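Local coordinates for DNA repair protein XRCC1 (Homo sapiens, PDB 3LQC), which serves as a scaffold that assembles repair protein complexes at DNA single-strand breaks and binds poly-ADP-ribose chains, limiting PARP1 activity, at residues G73-G78 with R124-K129; R7-C12 with V46-K51; F67-V72 with Y84-V89. All coordinates share one frame; numbering follows the deposited sequence. Where two conformers were deposited one is given.

All three contacts belong to one mixed five-strand sheet of the XRCC1 N-terminal domain. Contact 2 pairs the outermost strand 7-12 with 42-49, contact 1 joins strand 125-133 to the end of 67-73 and its loop, and contact 3 pairs 67-73 with the opposite outer strand 85-92. The centres of contacts 1 and 2 lie about 10 Å apart, and a probable hydrogen bond joins Val128 O to Leu47 N (2.7 Å); those of 1 and 3 lie about 13 Å apart, with another probable one between Lys129 O and Leu71 N (2.8 Å). Arg7 of contact 2 and Lys129 of contact 1 share a carbonate, and Tyr84 of contact 3 makes a cation-pi contact with Lys129.

Contact 1. Residues G73-G78 with R124-K129; sequences GSSAGG and RWDRVK. With NA (sodium ion), chain C; CO3 (carbonate ion), chain D.
Gly73 meets Asp126 and Arg127 in the tight half of this contact. Its carbonyl O takes two backbone N-H groups, Asp126 N at 3.2 Å, nearly along the C=O axis, and Arg127 N at 3.0 Å, standing above the carbonyl plane. Gly73 N in turn gives a bond to Arg127 O (2.8 Å). Trp125 comes to the same backbone with the edge of its ring, CE3 lying 3.4 Å from Gly73 C, while its NE1 is held by the carbonyl of Ala120. Just beyond, the carboxylate of Asp126 grips Ser75 with both oxygens. OD1 uses its syn lone pair for Ser75 N at 2.8 Å, and OD2 is met on its syn side by Ser75 OG at 2.5 Å, the hydroxyl standing between the backbone N and the carbonyl carbon (chi1 71°). Ser75 CB lies over one face of the Arg127 guanidinium, off toward the rim near NH2 (3.2 Å), and NH1 bonds back to Asp126 O, which lies near the guanidinium plane. Past Ser75 the contact slackens: Ala76, Gly77 and Gly78 are exposed, and a water links the two segments, accepting from Ala76 N and giving a weak bond to Asp126 OD2. The result is a classic beta bulge opposite Gly73, and beyond Gly73 a type II turn from Ser75 to Gly78 whose Ala76 and Gly78 carbonyls, with that of Ser74, bind a sodium ion.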
ATOM      1  N   GLY A  73       0.678 -25.800  -5.117  1.00 17.44           N
ATOM      2  CA  GLY A  73      -0.378 -26.731  -4.777  1.00 18.54           C
ATOM      3  C   GLY A  73       0.125 -28.160  -4.797  1.00 20.74           C
ATOM      4  O   GLY A  73       1.190 -28.456  -5.338  1.00 20.22           O
ATOM      5  N   SER A  74      -0.657 -29.048  -4.206  1.00 19.27           N
ATOM      6  CA  SER A  74      -0.290 -30.443  -4.111  1.00 22.43           C
ATOM      7  C   SER A  74      -1.391 -31.232  -4.786  1.00 20.19           C
ATOM      8  O   SER A  74      -2.525 -31.210  -4.334  1.00 23.17           O
ATOM      9  CB  SER A  74      -0.171 -30.839  -2.640  1.00 22.87           C
ATOM     10  OG  SER A  74       0.724 -31.916  -2.472  1.00 29.39           O
ATOM     11  N   SER A  75      -1.063 -31.916  -5.875  1.00 20.87           N
ATOM     12  CA  SER A  75      -2.081 -32.552  -6.704  1.00 18.22           C
ATOM     13  C   SER A  75      -2.745 -33.744  -6.024  1.00 22.04           C
ATOM     14  O   SER A  75      -3.947 -33.963  -6.171  1.00 26.97           O
ATOM     15  CB  SER A  75      -1.502 -32.962  -8.061  1.00 18.53           C
ATOM     16  OG  SER A  75      -0.606 -34.052  -7.937  1.00 20.34           O
ATOM     17  N   ALA A  76      -1.963 -34.520  -5.287  1.00 24.64           N
ATOM     18  CA  ALA A  76      -2.496 -35.689  -4.599  1.00 30.35           C
ATOM     19  C   ALA A  76      -3.694 -35.295  -3.740  1.00 29.77           C
ATOM     20  O   ALA A  76      -3.606 -34.379  -2.933  1.00 26.40           O
ATOM     21  CB  ALA A  76      -1.413 -36.333  -3.739  1.00 35.40           C
ATOM     22  N   GLY A  77      -4.813 -35.988  -3.918  1.00 29.67           N
ATOM     23  CA  GLY A  77      -6.026 -35.663  -3.193  1.00 21.79           C
ATOM     24  C   GLY A  77      -6.918 -34.701  -3.952  1.00 27.11           C
ATOM     25  O   GLY A  77      -8.110 -34.576  -3.666  1.00 27.36           O
ATOM     26  N   GLY A  78      -6.341 -34.028  -4.938  1.00 23.28           N
ATOM     27  CA  GLY A  78      -7.075 -33.050  -5.712  1.00 26.50           C
ATOM     28  C   GLY A  78      -6.625 -31.662  -5.318  1.00 27.65           C
ATOM     29  O   GLY A  78      -5.990 -31.488  -4.284  1.00 23.64           O
ATOM     30  N   ARG A 124       6.717 -29.148  -0.033  1.00 27.62           N
ATOM     31  CA  ARG A 124       6.998 -29.554  -1.407  1.00 27.41           C
ATOM     32  C   ARG A 124       5.707 -29.535  -2.207  1.00 22.73           C
ATOM     33  O   ARG A 124       4.620 -29.738  -1.660  1.00 20.57           O
ATOM     34  CB  ARG A 124       7.636 -30.940  -1.450  1.00 29.95           C
ATOM     35  CG  ARG A 124       8.897 -31.045  -0.619  1.00 37.05           C
ATOM     36  CD  ARG A 124       9.467 -32.455  -0.617  1.00 49.03           C
ATOM     37  NE  ARG A 124      10.759 -32.477   0.058  1.00 61.07           N
ATOM     38  CZ  ARG A 124      11.923 -32.270  -0.550  1.00 62.94           C
ATOM     39  NH1 ARG A 124      11.962 -32.038  -1.857  1.00 57.81           N
ATOM     40  NH2 ARG A 124      13.050 -32.304   0.148  1.00 72.89           N
ATOM     41  N   TRP A 125       5.830 -29.285  -3.503  1.00 21.37           N
ATOM     42  CA  TRP A 125       4.666 -28.991  -4.316  1.00 19.57           C
ATOM     43  C   TRP A 125       4.863 -29.534  -5.710  1.00 21.44           C
ATOM     44  O   TRP A 125       5.983 -29.568  -6.205  1.00 25.68           O
ATOM     45  CB  TRP A 125       4.474 -27.477  -4.383  1.00 19.99           C
ATOM     46  CG  TRP A 125       4.482 -26.812  -3.037  1.00 19.12           C
ATOM     47  CD1 TRP A 125       5.536 -26.184  -2.429  1.00 15.12           C
ATOM     48  CD2 TRP A 125       3.378 -26.723  -2.127  1.00 19.36           C
ATOM     49  NE1 TRP A 125       5.148 -25.702  -1.207  1.00 15.61           N
ATOM     50  CE2 TRP A 125       3.839 -26.018  -0.995  1.00 17.62           C
ATOM     51  CE3 TRP A 125       2.053 -27.170  -2.161  1.00 17.67           C
ATOM     52  CZ2 TRP A 125       3.008 -25.749   0.090  1.00 17.53           C
ATOM     53  CZ3 TRP A 125       1.234 -26.898  -1.084  1.00 17.00           C
ATOM     54  CH2 TRP A 125       1.715 -26.194   0.030  1.00 17.76           C
ATOM     55  N   ASP A 126       3.784 -29.963  -6.350  1.00 20.30           N
ATOM     56  CA  ASP A 126       3.879 -30.370  -7.750  1.00 22.09           C
ATOM     57  C   ASP A 126       2.966 -29.536  -8.641  1.00 21.01           C
ATOM     58  O   ASP A 126       2.778 -29.846  -9.815  1.00 20.11           O
ATOM     59  CB  ASP A 126       3.616 -31.868  -7.925  1.00 20.79           C
ATOM     60  CG  ASP A 126       2.203 -32.268  -7.558  1.00 20.45           C
ATOM     61  OD1 ASP A 126       1.445 -31.429  -7.035  1.00 24.34           O
ATOM     62  OD2 ASP A 126       1.854 -33.439  -7.792  1.00 22.98           O
ATOM     63  N   ARG A 127       2.402 -28.479  -8.065  1.00 18.07           N
ATOM     64  CA  ARG A 127       1.694 -27.466  -8.841  1.00 19.12           C
ATOM     65  C   ARG A 127       2.258 -26.076  -8.554  1.00 17.87           C
ATOM     66  O   ARG A 127       2.328 -25.643  -7.401  1.00 21.64           O
ATOM     67  CB  ARG A 127       0.196 -27.503  -8.545  1.00 20.27           C
ATOM     68  CG  ARG A 127      -0.464 -28.820  -8.905  1.00 19.38           C
ATOM     69  CD  ARG A 127      -0.459 -29.050 -10.405  1.00 17.33           C
ATOM     70  NE  ARG A 127      -1.115 -30.313 -10.746  1.00 21.05           N
ATOM     71  CZ  ARG A 127      -0.474 -31.466 -10.924  1.00 21.38           C
ATOM     72  NH1 ARG A 127       0.844 -31.519 -10.801  1.00 19.72           N
ATOM     73  NH2 ARG A 127      -1.150 -32.566 -11.229  1.00 19.15           N
ATOM     74  N   VAL A 128       2.686 -25.392  -9.606  1.00 17.73           N
ATOM     75  CA  VAL A 128       3.160 -24.025  -9.492  1.00 14.99           C
ATOM     76  C   VAL A 128       2.317 -23.106 -10.386  1.00 19.43           C
ATOM     77  O   VAL A 128       2.291 -23.249 -11.609  1.00 15.69           O
ATOM     78  CB  VAL A 128       4.648 -23.898  -9.859  1.00 17.61           C
ATOM     79  CG1 VAL A 128       5.179 -22.549  -9.410  1.00 19.89           C
ATOM     80  CG2 VAL A 128       5.464 -25.017  -9.211  1.00 18.62           C
ATOM     81  N   LYS A 129       1.626 -22.162  -9.762  1.00 17.52           N
ATOM     82  CA  LYS A 129       0.790 -21.226 -10.488  1.00 16.91           C
ATOM     83  C   LYS A 129       1.412 -19.840 -10.427  1.00 17.51           C
ATOM     84  O   LYS A 129       1.615 -19.284  -9.340  1.00 17.42           O
ATOM     85  CB  LYS A 129      -0.624 -21.209  -9.896  1.00 14.28           C
ATOM     86  CG  LYS A 129      -1.549 -20.196 -10.531  1.00 14.99           C
ATOM     87  CD  LYS A 129      -2.933 -20.242  -9.905  1.00 16.72           C
ATOM     88  CE  LYS A 129      -3.624 -21.557 -10.188  1.00 16.68           C
ATOM     89  NZ  LYS A 129      -5.084 -21.467  -9.926  1.00 19.29           N
TER
HETATM   90 NA    NA C 278      -4.087 -31.703  -2.033  1.00 19.36          NA
HETATM   91  C   CO3 D 190      -6.203 -18.859 -11.671  1.00 20.80           C
HETATM   92  O1  CO3 D 190      -5.290 -19.365 -12.446  1.00 24.13           O
HETATM   93  O2  CO3 D 190      -6.835 -19.635 -10.838  1.00 21.95           O
HETATM   94  O   HOH W   1       0.831 -34.049  -4.548  1.00 24.75           O

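Contact 2. Residues R7-C12 with V46-K51; sequences RHVVSC and VLQLEK. With CO3 (carbonate ion), chain D.
Cys12 and Leu47 meet in the apolar centre, where Cys12 SG rests 3.7 Å from Leu47 CB. Leu49 closes on the same sulfur with its CD2 branch (3.8 Å), and Val10 CG2 reaches Leu47 CD2 from alongside, the two side chains pointing the same way. Cys12 SG is joined to Cys20 of helix 17-25 by a disulfide, so this face is tied to the helix covalently. On the other face Val9 and Val46 lie side by side, their CG1 methyls 4.2 Å apart. Between the faces runs a parallel ladder of backbone bonds, from Val46 N to His8 O, Val10 N to Val46 O, Gln48 N to Val10 O and Cys12 N to Gln48 O. Further out, the extended side chain of Gln48 crosses that of Val9, its amide NE2 3.5 Å from Val9 CG1, while OE1 takes only a weak bond from Ser11 OG (3.3 Å). At the other end, Arg7 CG, anti to the backbone N (chi1 177°), sits close to Val46 CG2; Arg7 CD lies 3.6 Å from that methyl. The guanidinium meets a carbonate edge-on: NE donates to O1 at 2.9 Å with an almost straight N-H (177°), and NH2 donates to O2 at 2.7 Å. NH2 also forms a salt bridge with Glu81. With Lys129 and Ser44 bonded to the same carbonate, probably from the crystallisation liquor, the cluster of donors marks a spot likely to attract anions.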
ATOM      1  N   ARG A   7      -6.076 -19.340 -17.547  1.00 21.20           N
ATOM      2  CA  ARG A   7      -5.008 -20.171 -17.025  1.00 18.60           C
ATOM      3  C   ARG A   7      -4.465 -21.105 -18.098  1.00 17.90           C
ATOM      4  O   ARG A   7      -5.211 -21.870 -18.692  1.00 21.51           O
ATOM      5  CB  ARG A   7      -5.550 -20.974 -15.851  1.00 16.99           C
ATOM      6  CG  ARG A   7      -4.583 -21.940 -15.242  1.00 18.23           C
ATOM      7  CD  ARG A   7      -5.320 -22.810 -14.235  1.00 18.71           C
ATOM      8  NE  ARG A   7      -6.183 -22.018 -13.367  1.00 17.23           N
ATOM      9  CZ  ARG A   7      -7.388 -22.403 -12.966  1.00 19.14           C
ATOM     10  NH1 ARG A   7      -7.883 -23.570 -13.365  1.00 18.23           N
ATOM     11  NH2 ARG A   7      -8.111 -21.616 -12.182  1.00 19.88           N
ATOM     12  N   HIS A   8      -3.165 -21.031 -18.347  1.00 16.69           N
ATOM     13  CA  HIS A   8      -2.499 -21.961 -19.246  1.00 19.33           C
ATOM     14  C   HIS A   8      -1.803 -23.053 -18.442  1.00 20.61           C
ATOM     15  O   HIS A   8      -0.788 -22.806 -17.790  1.00 17.25           O
ATOM     16  CB  HIS A   8      -1.481 -21.225 -20.115  1.00 21.03           C
ATOM     17  CG  HIS A   8      -1.062 -21.987 -21.334  1.00 24.69           C
ATOM     18  ND1 HIS A   8       0.242 -22.362 -21.564  1.00 25.97           N
ATOM     19  CD2 HIS A   8      -1.776 -22.434 -22.394  1.00 29.15           C
ATOM     20  CE1 HIS A   8       0.316 -23.008 -22.715  1.00 27.92           C
ATOM     21  NE2 HIS A   8      -0.894 -23.065 -23.239  1.00 29.68           N
ATOM     22  N   VAL A   9      -2.366 -24.255 -18.489  1.00 18.91           N
ATOM     23  CA  VAL A   9      -1.836 -25.395 -17.754  1.00 18.87           C
ATOM     24  C   VAL A   9      -0.901 -26.220 -18.640  1.00 23.20           C
ATOM     25  O   VAL A   9      -1.228 -26.522 -19.790  1.00 26.82           O
ATOM     26  CB  VAL A   9      -2.989 -26.284 -17.229  1.00 20.69           C
ATOM     27  CG1 VAL A   9      -2.468 -27.367 -16.299  1.00 16.48           C
ATOM     28  CG2 VAL A   9      -4.022 -25.422 -16.506  1.00 20.66           C
ATOM     29  N   VAL A  10       0.270 -26.567 -18.122  1.00 20.57           N
ATOM     30  CA  VAL A  10       1.151 -27.472 -18.846  1.00 22.31           C
ATOM     31  C   VAL A  10       1.798 -28.509 -17.944  1.00 24.97           C
ATOM     32  O   VAL A  10       1.998 -28.279 -16.746  1.00 22.44           O
ATOM     33  CB  VAL A  10       2.274 -26.737 -19.617  1.00 26.21           C
ATOM     34  CG1 VAL A  10       1.695 -25.629 -20.478  1.00 26.42           C
ATOM     35  CG2 VAL A  10       3.332 -26.211 -18.664  1.00 22.67           C
ATOM     36  N   SER A  11       2.128 -29.646 -18.551  1.00 26.15           N
ATOM     37  CA  SER A  11       2.871 -30.716 -17.898  1.00 26.63           C
ATOM     38  C   SER A  11       4.365 -30.530 -18.104  1.00 25.78           C
ATOM     39  O   SER A  11       4.818 -30.280 -19.216  1.00 29.56           O
ATOM     40  CB  SER A  11       2.446 -32.072 -18.466  1.00 28.95           C
ATOM     41  OG  SER A  11       1.034 -32.195 -18.428  1.00 33.85           O
ATOM     42  N   CYS A  12       5.122 -30.653 -17.020  1.00 31.00           N
ATOM     43  CA  CYS A  12       6.576 -30.505 -17.047  1.00 32.91           C
ATOM     44  C   CYS A  12       7.211 -31.867 -16.888  1.00 39.61           C
ATOM     45  O   CYS A  12       7.774 -32.182 -15.833  1.00 44.11           O
ATOM     46  CB  CYS A  12       7.037 -29.621 -15.892  1.00 29.93           C
ATOM     47  SG  CYS A  12       6.162 -28.067 -15.775  1.00 28.41           S
ATOM     48  N   VAL A  46       0.074 -22.571 -15.224  1.00 19.92           N
ATOM     49  CA  VAL A  46       0.262 -23.564 -14.187  1.00 15.27           C
ATOM     50  C   VAL A  46       1.255 -24.609 -14.659  1.00 19.68           C
ATOM     51  O   VAL A  46       1.105 -25.182 -15.740  1.00 17.14           O
ATOM     52  CB  VAL A  46      -1.053 -24.238 -13.784  1.00 16.75           C
ATOM     53  CG1 VAL A  46      -0.771 -25.491 -12.951  1.00 18.56           C
ATOM     54  CG2 VAL A  46      -1.923 -23.267 -13.008  1.00 18.11           C
ATOM     55  N   LEU A  47       2.286 -24.823 -13.850  1.00 17.24           N
ATOM     56  CA  LEU A  47       3.264 -25.861 -14.107  1.00 18.52           C
ATOM     57  C   LEU A  47       2.879 -27.082 -13.296  1.00 18.60           C
ATOM     58  O   LEU A  47       2.852 -27.040 -12.065  1.00 16.33           O
ATOM     59  CB  LEU A  47       4.669 -25.418 -13.698  1.00 18.54           C
ATOM     60  CG  LEU A  47       5.258 -24.097 -14.194  1.00 19.33           C
ATOM     61  CD1 LEU A  47       6.656 -23.925 -13.601  1.00 20.91           C
ATOM     62  CD2 LEU A  47       5.296 -24.024 -15.713  1.00 19.25           C
ATOM     63  N   GLN A  48       2.556 -28.156 -14.003  1.00 17.60           N
ATOM     64  CA  GLN A  48       2.293 -29.445 -13.395  1.00 20.18           C
ATOM     65  C   GLN A  48       3.591 -30.242 -13.343  1.00 22.73           C
ATOM     66  O   GLN A  48       4.063 -30.752 -14.356  1.00 23.17           O
ATOM     67  CB  GLN A  48       1.264 -30.202 -14.223  1.00 19.18           C
ATOM     68  CG  GLN A  48      -0.109 -29.577 -14.191  1.00 21.52           C
ATOM     69  CD  GLN A  48      -1.118 -30.386 -14.976  1.00 25.04           C
ATOM     70  OE1 GLN A  48      -0.784 -30.994 -15.997  1.00 27.41           O
ATOM     71  NE2 GLN A  48      -2.357 -30.400 -14.505  1.00 19.18           N
ATOM     72  N   LEU A  49       4.170 -30.330 -12.158  1.00 19.06           N
ATOM     73  CA  LEU A  49       5.446 -30.995 -11.991  1.00 24.21           C
ATOM     74  C   LEU A  49       5.261 -32.495 -11.822  1.00 23.04           C
ATOM     75  O   LEU A  49       4.325 -32.942 -11.160  1.00 18.68           O
ATOM     76  CB  LEU A  49       6.173 -30.418 -10.782  1.00 23.20           C
ATOM     77  CG  LEU A  49       6.283 -28.899 -10.771  1.00 21.26           C
ATOM     78  CD1 LEU A  49       7.059 -28.464  -9.541  1.00 22.93           C
ATOM     79  CD2 LEU A  49       6.959 -28.421 -12.030  1.00 23.36           C
ATOM     80  N   GLU A  50       6.153 -33.267 -12.434  1.00 27.84           N
ATOM     81  CA  GLU A  50       6.116 -34.717 -12.306  1.00 30.25           C
ATOM     82  C   GLU A  50       6.615 -35.110 -10.919  1.00 30.48           C
ATOM     83  O   GLU A  50       6.052 -35.979 -10.260  1.00 30.03           O
ATOM     84  CB  GLU A  50       6.970 -35.376 -13.388  1.00 35.08           C
ATOM     85  CG  GLU A  50       6.612 -36.828 -13.651  1.00 44.98           C
ATOM     86  CD  GLU A  50       7.620 -37.538 -14.543  1.00 53.56           C
ATOM     87  OE1 GLU A  50       8.408 -36.855 -15.236  1.00 53.26           O
ATOM     88  OE2 GLU A  50       7.622 -38.787 -14.549  1.00 54.37           O
ATOM     89  N   LYS A  51       7.680 -34.459 -10.475  1.00 30.22           N
ATOM     90  CA  LYS A  51       8.193 -34.699  -9.137  1.00 34.73           C
ATOM     91  C   LYS A  51       7.978 -33.450  -8.292  1.00 29.95           C
ATOM     92  O   LYS A  51       8.354 -32.347  -8.691  1.00 27.22           O
ATOM     93  CB  LYS A  51       9.677 -35.076  -9.185  1.00 36.29           C
TER
HETATM   94  C   CO3 D 190      -6.203 -18.859 -11.671  1.00 20.80           C
HETATM   95  O1  CO3 D 190      -5.290 -19.365 -12.446  1.00 24.13           O
HETATM   96  O2  CO3 D 190      -6.835 -19.635 -10.838  1.00 21.95           O

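Contact 3. Residues F67-V72 with Y84-V89; sequences FVEVLV and YEVLLV
Val70 O accepts two neighbouring backbone N-H groups, from Leu87 N and Leu88 N, each at 2.8 Å. Leu87 enters as an extra residue, and the register slips by one between Val70 and Leu71. Pairing is regular on both sides of the slip: Val70 N bonds to Leu88 O, and Val72 and Glu85 exchange two nearly straight bonds, with Val72 N to Glu85 O at 2.7 Å. On the face of Val70, Val72 and Leu88 the touching groups are mainly apolar. Val70 CB sits 3.9 Å from Leu88 CB, and Val72 CG1, anti to the carbonyl carbon (chi1 -81°), lies 4.1 Å from Leu87 CD2, with CG2 beside Leu87 CB. An alanine in place of Val72 would lose both methyls and would probably open a gap beside Leu87, leaving its CD2 branch freer to turn. On the other face Leu71 CD2 meets Val86 CG2 at 3.8 Å, and Glu69 crosses Val86 at about a right angle, OE1 being 3.6 Å from Val86 CG2. The other oxygen, OE2, is hydrogen-bonded to the backbone of another protein chain, which also packs on Leu71 and Val86. Tyr84 turns its ring edge to Leu71 C and Val72 N; its CD2 lies 3.4 Å from Val72 O. Strands 67-73 and 85-92 thus make a beta hairpin interrupted by a classic beta bulge, with a partner protein docked on its Leu71 face.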
ATOM      1  N   PHE A  67       1.652  -6.764 -11.684  1.00 15.89           N
ATOM      2  CA  PHE A  67       1.841  -7.579 -10.486  1.00 16.93           C
ATOM      3  C   PHE A  67       2.115  -9.013 -10.877  1.00 17.23           C
ATOM      4  O   PHE A  67       1.638  -9.474 -11.902  1.00 21.57           O
ATOM      5  CB  PHE A  67       0.601  -7.551  -9.590  1.00 15.36           C
ATOM      6  CG  PHE A  67      -0.018  -6.200  -9.446  1.00 16.73           C
ATOM      7  CD1 PHE A  67       0.713  -5.141  -8.938  1.00 12.31           C
ATOM      8  CD2 PHE A  67      -1.342  -5.989  -9.815  1.00 19.52           C
ATOM      9  CE1 PHE A  67       0.146  -3.895  -8.805  1.00 14.08           C
ATOM     10  CE2 PHE A  67      -1.924  -4.731  -9.689  1.00 18.16           C
ATOM     11  CZ  PHE A  67      -1.180  -3.685  -9.180  1.00 14.50           C
ATOM     12  N   VAL A  68       2.884  -9.718 -10.055  1.00 19.92           N
ATOM     13  CA  VAL A  68       3.093 -11.147 -10.245  1.00 16.70           C
ATOM     14  C   VAL A  68       2.945 -11.854  -8.908  1.00 18.70           C
ATOM     15  O   VAL A  68       3.406 -11.355  -7.882  1.00 16.12           O
ATOM     16  CB  VAL A  68       4.476 -11.464 -10.830  1.00 15.80           C
ATOM     17  CG1 VAL A  68       4.587 -12.944 -11.116  1.00 16.75           C
ATOM     18  CG2 VAL A  68       4.723 -10.669 -12.093  1.00 14.35           C
ATOM     19  N   GLU A  69       2.287 -13.010  -8.922  1.00 16.50           N
ATOM     20  CA  GLU A  69       2.099 -13.803  -7.716  1.00 16.36           C
ATOM     21  C   GLU A  69       2.445 -15.258  -8.015  1.00 19.55           C
ATOM     22  O   GLU A  69       2.171 -15.749  -9.108  1.00 17.98           O
ATOM     23  CB  GLU A  69       0.648 -13.701  -7.249  1.00 17.15           C
ATOM     24  CG  GLU A  69       0.309 -14.474  -5.986  1.00 16.17           C
ATOM     25  CD  GLU A  69      -1.185 -14.560  -5.768  1.00 17.28           C
ATOM     26  OE1 GLU A  69      -1.619 -14.743  -4.610  1.00 17.43           O
ATOM     27  OE2 GLU A  69      -1.927 -14.422  -6.763  1.00 14.42           O
ATOM     28  N   VAL A  70       3.051 -15.948  -7.054  1.00 17.24           N
ATOM     29  CA  VAL A  70       3.334 -17.363  -7.236  1.00 16.77           C
ATOM     30  C   VAL A  70       2.657 -18.168  -6.151  1.00 15.70           C
ATOM     31  O   VAL A  70       2.875 -17.933  -4.967  1.00 21.53           O
ATOM     32  CB  VAL A  70       4.850 -17.673  -7.266  1.00 18.72           C
ATOM     33  CG1 VAL A  70       5.086 -19.178  -7.412  1.00 14.31           C
ATOM     34  CG2 VAL A  70       5.518 -16.931  -8.410  1.00 19.15           C
ATOM     35  N   LEU A  71       1.816 -19.108  -6.564  1.00 13.48           N
ATOM     36  CA  LEU A  71       1.148 -19.997  -5.630  1.00 16.14           C
ATOM     37  C   LEU A  71       1.560 -21.438  -5.912  1.00 16.78           C
ATOM     38  O   LEU A  71       2.005 -21.771  -7.017  1.00 18.05           O
ATOM     39  CB  LEU A  71      -0.373 -19.835  -5.707  1.00 12.85           C
ATOM     40  CG  LEU A  71      -0.901 -18.399  -5.658  1.00 16.66           C
ATOM     41  CD1 LEU A  71      -1.054 -17.837  -7.067  1.00 15.15           C
ATOM     42  CD2 LEU A  71      -2.229 -18.311  -4.896  1.00 13.34           C
ATOM     43  N   VAL A  72       1.415 -22.293  -4.912  1.00 14.77           N
ATOM     44  CA  VAL A  72       1.821 -23.686  -5.051  1.00 17.04           C
ATOM     45  C   VAL A  72       0.697 -24.582  -4.601  1.00 16.57           C
ATOM     46  O   VAL A  72      -0.149 -24.178  -3.810  1.00 18.78           O
ATOM     47  CB  VAL A  72       3.066 -23.997  -4.218  1.00 18.35           C
ATOM     48  CG1 VAL A  72       4.308 -23.534  -4.956  1.00 14.85           C
ATOM     49  CG2 VAL A  72       2.957 -23.334  -2.849  1.00 13.83           C
ATOM     50  N   TYR A  84      -4.755 -23.774  -3.396  1.00 19.08           N
ATOM     51  CA  TYR A  84      -3.411 -23.261  -3.635  1.00 16.63           C
ATOM     52  C   TYR A  84      -2.951 -22.406  -2.473  1.00 19.06           C
ATOM     53  O   TYR A  84      -3.715 -21.634  -1.897  1.00 21.02           O
ATOM     54  CB  TYR A  84      -3.310 -22.488  -4.953  1.00 17.38           C
ATOM     55  CG  TYR A  84      -3.126 -23.394  -6.142  1.00 16.81           C
ATOM     56  CD1 TYR A  84      -4.209 -24.055  -6.703  1.00 14.56           C
ATOM     57  CD2 TYR A  84      -1.869 -23.608  -6.691  1.00 15.96           C
ATOM     58  CE1 TYR A  84      -4.049 -24.896  -7.777  1.00 16.90           C
ATOM     59  CE2 TYR A  84      -1.695 -24.448  -7.782  1.00 13.77           C
ATOM     60  CZ  TYR A  84      -2.790 -25.091  -8.317  1.00 17.17           C
ATOM     61  OH  TYR A  84      -2.645 -25.936  -9.394  1.00 19.99           O
ATOM     62  N   GLU A  85      -1.686 -22.565  -2.132  1.00 22.28           N
ATOM     63  CA  GLU A  85      -1.082 -21.834  -1.045  1.00 17.26           C
ATOM     64  C   GLU A  85      -0.179 -20.793  -1.690  1.00 18.92           C
ATOM     65  O   GLU A  85       0.468 -21.078  -2.694  1.00 16.75           O
ATOM     66  CB  GLU A  85      -0.266 -22.810  -0.197  1.00 20.43           C
ATOM     67  CG  GLU A  85      -0.371 -22.576   1.293  1.00 30.83           C
ATOM     68  CD  GLU A  85      -1.801 -22.399   1.756  1.00 25.93           C
ATOM     69  OE1 GLU A  85      -2.602 -23.350   1.629  1.00 25.95           O
ATOM     70  OE2 GLU A  85      -2.122 -21.300   2.255  1.00 28.60           O
ATOM     71  N   VAL A  86      -0.144 -19.581  -1.143  1.00 20.34           N
ATOM     72  CA  VAL A  86       0.752 -18.561  -1.684  1.00 19.33           C
ATOM     73  C   VAL A  86       2.207 -18.859  -1.339  1.00 18.65           C
ATOM     74  O   VAL A  86       2.560 -19.080  -0.182  1.00 22.98           O
ATOM     75  CB  VAL A  86       0.398 -17.131  -1.206  1.00 16.42           C
ATOM     76  CG1 VAL A  86       1.396 -16.134  -1.752  1.00 15.32           C
ATOM     77  CG2 VAL A  86      -0.992 -16.753  -1.647  1.00 16.82           C
ATOM     78  N   LEU A  87       3.049 -18.864  -2.359  1.00 17.33           N
ATOM     79  CA  LEU A  87       4.475 -18.977  -2.153  1.00 18.17           C
ATOM     80  C   LEU A  87       5.087 -17.580  -2.181  1.00 22.09           C
ATOM     81  O   LEU A  87       5.707 -17.139  -1.216  1.00 24.27           O
ATOM     82  CB  LEU A  87       5.102 -19.858  -3.231  1.00 12.87           C
ATOM     83  CG  LEU A  87       6.581 -20.086  -2.980  1.00 15.40           C
ATOM     84  CD1 LEU A  87       6.728 -20.891  -1.710  1.00 17.57           C
ATOM     85  CD2 LEU A  87       7.222 -20.783  -4.158  1.00 19.14           C
ATOM     86  N   LEU A  88       4.920 -16.885  -3.302  1.00 22.09           N
ATOM     87  CA  LEU A  88       5.339 -15.491  -3.388  1.00 21.75           C
ATOM     88  C   LEU A  88       4.113 -14.609  -3.489  0.97 19.55           C
ATOM     89  O   LEU A  88       3.355 -14.677  -4.456  0.97 20.22           O
ATOM     90  CB  LEU A  88       6.263 -15.234  -4.582  1.00 23.54           C
ATOM     91  CG  LEU A  88       6.560 -13.744  -4.808  1.00 21.44           C
ATOM     92  CD1 LEU A  88       7.296 -13.161  -3.624  1.00 21.47           C
ATOM     93  CD2 LEU A  88       7.340 -13.514  -6.075  1.00 23.80           C
ATOM     94  N   VAL A  89       3.929 -13.778  -2.478  0.84 16.40           N
ATOM     95  CA  VAL A  89       2.792 -12.887  -2.414  0.84 17.13           C
ATOM     96  C   VAL A  89       2.768 -11.941  -3.625  0.84 15.83           C
ATOM     97  O   VAL A  89       3.808 -11.640  -4.210  0.84 15.05           O
ATOM     98  CB  VAL A  89       2.829 -12.115  -1.088  0.84 19.18           C
ATOM     99  CG1 VAL A  89       3.498 -10.750  -1.265  0.84 18.71           C
ATOM    100  CG2 VAL A  89       1.438 -11.994  -0.523  0.84 19.96           C
TER